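Local coordinates for protein LEC-6 (PDB 3VV1) that binds glycans as a galectin of Caenorhabditis elegans, with a preference for fucose-containing saccharides such as galactose-1,4-fucose, at residues Ala46-Leu52 against Ile109-Val115; Asp70-His74 against Asn86-Gly92. The contacts are given in a common frame with arbitrary orientation. Residue numbers count along the deposited sequence, not the author numbering.

Contact 1: residues Ala46-Leu52 against Ile109-Val115; sequences ARLRLVL and IYTLEFV
Two extended strands, 46-52 and 110-115, run antiparallel at 162°, their axes approaching to 4.6 Å. The register pairs Arg-47 with Val-115, Leu-48 with Phe-114, and so on to Leu-52 with Tyr-110. Three hydrogen-bonded pairs carry the backbone: Leu-48 N to Phe-114 O and Phe-114 N to Leu-48 O (both 2.9 Å), Leu-50 N to Leu-112 O and Leu-112 N to Leu-50 O (both 2.8 Å), then Leu-52 N to Tyr-110 O (2.8 Å) and Tyr-110 N to Leu-52 O (2.9 Å). In the non-hydrogen-bonded pairs Arg-47 CA is 4.4 Å from Val-115 CA, Arg-49 CA 4.4 Å from Glu-113 CA, and Val-51 CA 4.5 Å from Thr-111 CA.

Leucines and Phe-114 give one face the apolar side chains a sandwich interior needs: Leu-48 CD2 lies 3.9 Å from Phe-114 CD1, and Leu-52 CD1 is 3.7 Å from Leu-112 CD2. Tyr-110 shares this face, its OH hydrogen-bonded to Gln-105 N. On the other, partly exposed face, Arg-47 (t, t, then m at chi3) brings NH1 to 2.9 Å from OE1 of Glu-113 (chi1 m) in a salt bridge, its guanidinium over Val-115 CG2.

This is the amphipathic pattern of sandwich strands, here central in the galectin's six-stranded sheet. Strand 151-159 flanks 46-52 and strand 120-125 flanks 110-115, while Leu-48, Leu-50, Leu-52 and Leu-112 pack onto strand 60-66 of the facing sheet.

Contact 2: residues Asp70-His74 against Asn86-Gly92; sequences DIVLH and NNSTSGG. With GAL (beta-D-galactopyranose), chain C.
Segments 70-74 and 86-92 are antiparallel parts of the hairpin formed by strands 71-78 and 83-90. His-74 and Asn-87 form a hydrogen-bonded pair: His-74 N gives to Asn-87 O at 2.7 Å and Asn-87 N to His-74 O at 3.0 Å. The chain turns at Val-72 (phi/psi -71/-42), which with Leu-73 forms a classic beta bulge opposite Leu-65. Beyond it Thr-89 N reaches Ile-71 O at 2.9 Å, but Ile-71 N is satisfied by the side-chain Thr-89 OG1 at 2.9 Å. That hydroxyl, with chi1 p, in turn donates to Asp-70 OD1 at 2.6 Å.

The Asp-70 carboxylate suits a tight turn rich in amides: OD1 also accepts Gly-92 N at 2.8 Å, and OD2 accepts Gly-91 N at 2.9 Å. Both glycines have positive phi, readily adopted without a side chain.

At the other end, His-74 and Asn-87, both t at chi1, serve the galectin carbohydrate-recognition site, where Arg-78 and Glu-97 also hydrogen-bond the galactose. His-74 NE2 shares a hydrogen bond with galactose O4 at 2.7 Å, its ND1 being held by Asn-64; Asn-87 ND2 donates to galactose O6 at 2.9 Å and also bonds Gln-95 O. Asn-87 OD1 accepts from Arg-136, and weakly from Ser-88 N at 2.7 Å. Ser-88 OG bonds to Gln-95 and Arg-136.

Strand 60-66 borders 71-78, strands 93-94 and 98-100 border 83-90, and Leu-73 and Asn-86 touch Phe-133 of strand 128-134.

How the contacts relate
The two contacts lie on opposite sides of the chain's centre, about 19 Å apart between their own centres, and each belongs to a different sheet of the sandwich. Contact 2 is nested within the chain loop that contact 1 closes, and they meet where Phe-114 CE2 packs against Leu-73 CD2 at 3.9 Å. Contact 1 is regular strand pairing with one apolar, buried face and one charged, partly exposed face. Contact 2 is the more buried, with nine of twelve residues covered and only Ser-90, Gly-91 and Gly-92 exposed, yet its chemistry is polar: side chains replace some backbone partners, the strand bulges, and histidine and asparagine are directed to sugar hydroxyls.

Contact 1: residues Ala46-Leu52 against Ile109-Val115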
loop_
_atom_site.group_PDB
_atom_site.type_symbol
_atom_site.label_atom_id
_atom_site.label_comp_id
_atom_site.label_asym_id
_atom_site.label_seq_id
_atom_site.Cartn_x
_atom_site.Cartn_y
_atom_site.Cartn_z
ATOM N N ALA A 46 12.443 -4.053 6.051
ATOM C CA ALA A 46 11.693 -3.119 5.153
ATOM C C ALA A 46 12.650 -2.393 4.202
ATOM O O ALA A 46 13.782 -1.994 4.630
ATOM C CB ALA A 46 10.940 -2.088 6.019
ATOM N N ARG A 47 12.208 -2.154 2.960
ATOM C CA ARG A 47 12.996 -1.465 1.976
ATOM C C ARG A 47 12.149 -0.351 1.376
ATOM O O ARG A 47 11.072 -0.642 0.866
ATOM C CB ARG A 47 13.471 -2.420 0.860
ATOM C CG ARG A 47 14.223 -1.733 -0.272
ATOM C CD ARG A 47 14.694 -2.707 -1.346
ATOM N NE ARG A 47 15.565 -3.731 -0.794
ATOM C CZ ARG A 47 16.890 -3.695 -0.920
ATOM N NH1 ARG A 47 17.485 -2.683 -1.617
ATOM N NH2 ARG A 47 17.587 -4.645 -0.348
ATOM N N LEU A 48 12.705 0.853 1.281
ATOM C CA LEU A 48 12.073 1.952 0.593
ATOM C C LEU A 48 12.956 2.264 -0.633
ATOM O O LEU A 48 14.151 2.517 -0.457
ATOM C CB LEU A 48 12.077 3.195 1.524
ATOM C CG LEU A 48 11.708 4.533 0.809
ATOM C CD1 LEU A 48 10.255 4.497 0.283
ATOM C CD2 LEU A 48 11.894 5.683 1.848
ATOM N N ARG A 49 12.380 2.235 -1.837
ATOM C CA ARG A 49 13.092 2.529 -3.065
ATOM C C ARG A 49 12.467 3.771 -3.674
ATOM O O ARG A 49 11.227 3.785 -3.939
ATOM C CB ARG A 49 13.015 1.372 -4.051
ATOM C CG ARG A 49 13.723 1.724 -5.365
ATOM C CD ARG A 49 14.086 0.491 -6.235
ATOM N NE ARG A 49 12.948 -0.407 -6.300
ATOM C CZ ARG A 49 11.830 -0.143 -6.988
ATOM N NH1 ARG A 49 11.749 0.990 -7.684
ATOM N NH2 ARG A 49 10.809 -0.986 -6.963
ATOM N N LEU A 50 13.307 4.784 -3.945
ATOM C CA LEU A 50 12.850 6.033 -4.551
ATOM C C LEU A 50 13.580 6.236 -5.839
ATOM O O LEU A 50 14.801 5.984 -5.883
ATOM C CB LEU A 50 13.221 7.172 -3.604
ATOM C CG LEU A 50 12.549 7.115 -2.240
ATOM C CD1 LEU A 50 13.182 8.205 -1.379
ATOM C CD2 LEU A 50 11.051 7.347 -2.356
ATOM N N VAL A 51 12.881 6.679 -6.884
ATOM C CA VAL A 51 13.645 7.133 -8.080
ATOM C C VAL A 51 13.430 8.632 -8.051
ATOM O O VAL A 51 12.261 9.091 -8.019
ATOM C CB VAL A 51 13.085 6.515 -9.365
ATOM C CG1 VAL A 51 13.803 7.144 -10.598
ATOM C CG2 VAL A 51 13.336 4.995 -9.332
ATOM N N LEU A 52 14.528 9.359 -8.004
ATOM C CA LEU A 52 14.495 10.805 -7.705
ATOM C C LEU A 52 15.342 11.603 -8.666
ATOM O O LEU A 52 16.286 11.103 -9.263
ATOM C CB LEU A 52 15.087 11.066 -6.287
ATOM C CG LEU A 52 14.672 10.355 -5.058
ATOM C CD1 LEU A 52 15.597 10.691 -3.920
ATOM C CD2 LEU A 52 13.224 10.837 -4.787
ATOM N N ILE A 109 19.272 11.481 -12.558
ATOM C CA ILE A 109 18.310 10.577 -11.975
ATOM C C ILE A 109 19.034 9.572 -11.084
ATOM O O ILE A 109 20.079 9.029 -11.477
ATOM C CB ILE A 109 17.519 9.802 -13.063
ATOM C CG1 ILE A 109 16.866 10.771 -14.041
ATOM C CG2 ILE A 109 16.462 8.910 -12.396
ATOM C CD1 ILE A 109 16.411 10.172 -15.351
ATOM N N TYR A 110 18.465 9.301 -9.902
ATOM C CA TYR A 110 19.072 8.329 -8.970
ATOM C C TYR A 110 18.012 7.407 -8.427
ATOM O O TYR A 110 16.875 7.826 -8.115
ATOM C CB TYR A 110 19.704 9.071 -7.743
ATOM C CG TYR A 110 20.832 9.955 -8.216
ATOM C CD1 TYR A 110 22.102 9.456 -8.341
ATOM C CD2 TYR A 110 20.607 11.303 -8.583
ATOM C CE1 TYR A 110 23.136 10.211 -8.842
ATOM C CE2 TYR A 110 21.628 12.075 -9.072
ATOM C CZ TYR A 110 22.901 11.526 -9.232
ATOM O OH TYR A 110 23.926 12.290 -9.724
ATOM N N THR A 111 18.408 6.158 -8.221
ATOM C CA THR A 111 17.640 5.226 -7.462
ATOM C C THR A 111 18.233 5.156 -6.063
ATOM O O THR A 111 19.394 4.777 -5.881
ATOM C CB THR A 111 17.614 3.856 -8.133
ATOM O OG1 THR A 111 16.910 3.932 -9.377
ATOM C CG2 THR A 111 16.911 2.809 -7.203
ATOM N N LEU A 112 17.444 5.587 -5.096
ATOM C CA LEU A 112 17.913 5.686 -3.664
ATOM C C LEU A 112 17.114 4.731 -2.844
ATOM O O LEU A 112 15.875 4.734 -2.884
ATOM C CB LEU A 112 17.696 7.134 -3.174
ATOM C CG LEU A 112 17.928 7.400 -1.677
ATOM C CD1 LEU A 112 19.411 7.189 -1.408
ATOM C CD2 LEU A 112 17.490 8.866 -1.322
ATOM N N GLU A 113 17.824 3.843 -2.167
ATOM C CA GLU A 113 17.111 2.830 -1.356
ATOM C C GLU A 113 17.572 2.873 0.077
ATOM O O GLU A 113 18.755 3.042 0.352
ATOM C CB GLU A 113 17.356 1.449 -1.938
ATOM C CG GLU A 113 16.891 1.357 -3.359
ATOM C CD GLU A 113 17.295 0.025 -3.945
ATOM O OE1 GLU A 113 16.530 -0.987 -3.739
ATOM O OE2 GLU A 113 18.424 -0.051 -4.566
ATOM N N PHE A 114 16.628 2.666 0.990
ATOM C CA PHE A 114 16.912 2.524 2.411
ATOM C C PHE A 114 16.430 1.102 2.789
ATOM O O PHE A 114 15.335 0.676 2.403
ATOM C CB PHE A 114 16.056 3.520 3.204
ATOM C CG PHE A 114 16.345 4.987 2.868
ATOM C CD1 PHE A 114 15.761 5.593 1.751
ATOM C CD2 PHE A 114 17.294 5.719 3.616
ATOM C CE1 PHE A 114 16.083 6.946 1.399
ATOM C CE2 PHE A 114 17.570 7.075 3.316
ATOM C CZ PHE A 114 16.956 7.677 2.201
ATOM N N VAL A 115 17.224 0.424 3.605
ATOM C CA VAL A 115 16.878 -0.961 4.026
ATOM C C VAL A 115 17.099 -1.006 5.524
ATOM O O VAL A 115 18.206 -0.696 6.002
ATOM C CB VAL A 115 17.748 -2.043 3.370
ATOM C CG1 VAL A 115 17.199 -3.455 3.763
ATOM C CG2 VAL A 115 17.732 -1.847 1.859
#

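Contact 2: residues Asp70-His74 against Asn86-Gly92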
loop_
_atom_site.group_PDB
_atom_site.type_symbol
_atom_site.label_atom_id
_atom_site.label_comp_id
_atom_site.label_asym_id
_atom_site.label_seq_id
_atom_site.Cartn_x
_atom_site.Cartn_y
_atom_site.Cartn_z
ATOM N N ASP A 70 9.105 11.331 16.768
ATOM C CA ASP A 70 10.480 11.734 16.460
ATOM C C ASP A 70 10.851 11.393 15.066
ATOM O O ASP A 70 10.126 10.599 14.416
ATOM C CB ASP A 70 11.465 11.095 17.466
ATOM C CG ASP A 70 11.700 11.976 18.669
ATOM O OD1 ASP A 70 12.062 13.201 18.519
ATOM O OD2 ASP A 70 11.492 11.455 19.773
ATOM N N ILE A 71 11.986 11.915 14.599
ATOM C CA ILE A 71 12.512 11.515 13.295
ATOM C C ILE A 71 13.579 10.420 13.507
ATOM O O ILE A 71 14.599 10.646 14.183
ATOM C CB ILE A 71 13.155 12.676 12.521
ATOM C CG1 ILE A 71 12.075 13.753 12.269
ATOM C CG2 ILE A 71 13.750 12.124 11.221
ATOM C CD1 ILE A 71 12.697 15.055 11.754
ATOM N N VAL A 72 13.311 9.201 13.042
ATOM C CA VAL A 72 14.314 8.119 13.186
ATOM C C VAL A 72 15.508 8.352 12.270
ATOM O O VAL A 72 16.652 8.159 12.676
ATOM C CB VAL A 72 13.682 6.750 12.895
ATOM C CG1 VAL A 72 14.754 5.654 12.676
ATOM C CG2 VAL A 72 12.752 6.359 14.046
ATOM N N LEU A 73 15.256 8.778 11.013
ATOM C CA LEU A 73 16.331 9.166 10.114
ATOM C C LEU A 73 15.936 10.333 9.265
ATOM O O LEU A 73 14.864 10.324 8.622
ATOM C CB LEU A 73 16.711 7.989 9.204
ATOM C CG LEU A 73 17.684 8.337 8.061
ATOM C CD1 LEU A 73 19.063 8.834 8.534
ATOM C CD2 LEU A 73 17.887 7.130 7.178
ATOM N N HIS A 74 16.778 11.386 9.308
ATOM C CA HIS A 74 16.645 12.536 8.426
ATOM C C HIS A 74 17.852 12.409 7.533
ATOM O O HIS A 74 18.991 12.510 7.996
ATOM C CB HIS A 74 16.714 13.805 9.315
ATOM C CG HIS A 74 16.917 15.111 8.554
ATOM N ND1 HIS A 74 15.888 15.748 7.934
ATOM C CD2 HIS A 74 18.027 15.938 8.415
ATOM C CE1 HIS A 74 16.305 16.937 7.430
ATOM N NE2 HIS A 74 17.635 17.047 7.704
ATOM N N ASN A 86 23.157 12.950 7.790
ATOM C CA ASN A 86 22.134 12.134 8.410
ATOM C C ASN A 86 22.019 12.490 9.885
ATOM O O ASN A 86 23.007 12.747 10.573
ATOM C CB ASN A 86 22.548 10.664 8.358
ATOM C CG ASN A 86 22.438 10.066 6.962
ATOM O OD1 ASN A 86 21.663 10.539 6.147
ATOM N ND2 ASN A 86 23.165 8.979 6.712
ATOM N N ASN A 87 20.790 12.568 10.357
ATOM C CA ASN A 87 20.595 12.781 11.788
ATOM C C ASN A 87 19.237 12.249 12.179
ATOM O O ASN A 87 18.544 11.574 11.391
ATOM C CB ASN A 87 20.670 14.308 12.122
ATOM C CG ASN A 87 21.116 14.615 13.539
ATOM O OD1 ASN A 87 21.135 13.726 14.376
ATOM N ND2 ASN A 87 21.436 15.869 13.816
ATOM N N SER A 88 18.865 12.512 13.419
ATOM C CA SER A 88 17.608 12.002 13.973
ATOM C C SER A 88 17.240 12.908 15.135
ATOM O O SER A 88 18.086 13.715 15.601
ATOM C CB SER A 88 17.855 10.602 14.582
ATOM O OG SER A 88 18.967 10.595 15.512
ATOM N N THR A 89 16.006 12.777 15.611
ATOM C CA THR A 89 15.622 13.485 16.810
ATOM C C THR A 89 15.203 12.525 17.921
ATOM O O THR A 89 14.767 11.389 17.668
ATOM C CB THR A 89 14.470 14.494 16.597
ATOM O OG1 THR A 89 13.228 13.832 16.320
ATOM C CG2 THR A 89 14.799 15.497 15.488
ATOM N N SER A 90 15.379 12.964 19.156
ATOM C CA SER A 90 14.824 12.242 20.287
ATOM C C SER A 90 14.235 13.256 21.213
ATOM O O SER A 90 14.921 14.205 21.579
ATOM C CB SER A 90 15.952 11.444 21.018
ATOM O OG SER A 90 15.444 10.764 22.166
ATOM N N GLY A 91 12.964 13.091 21.590
ATOM C CA GLY A 91 12.256 14.108 22.371
ATOM C C GLY A 91 12.239 15.439 21.634
ATOM O O GLY A 91 12.201 16.490 22.263
ATOM N N GLY A 92 12.318 15.361 20.305
ATOM C CA GLY A 92 12.212 16.465 19.412
ATOM C C GLY A 92 13.488 17.246 19.162
ATOM O O GLY A 92 13.494 18.166 18.347
HETATM C C1 GAL C . 20.265 21.679 10.596
HETATM C C2 GAL C . 19.185 21.945 9.503
HETATM C C3 GAL C . 18.050 21.005 9.667
HETATM C C4 GAL C . 18.583 19.564 9.705
HETATM C C5 GAL C . 19.665 19.465 10.790
HETATM C C6 GAL C . 20.232 18.029 10.891
HETATM O O2 GAL C . 18.729 23.271 9.649
HETATM O O3 GAL C . 17.162 21.114 8.520
HETATM O O4 GAL C . 19.124 19.206 8.412
HETATM O O5 GAL C . 20.712 20.324 10.506
HETATM O O6 GAL C . 21.241 18.001 11.919
#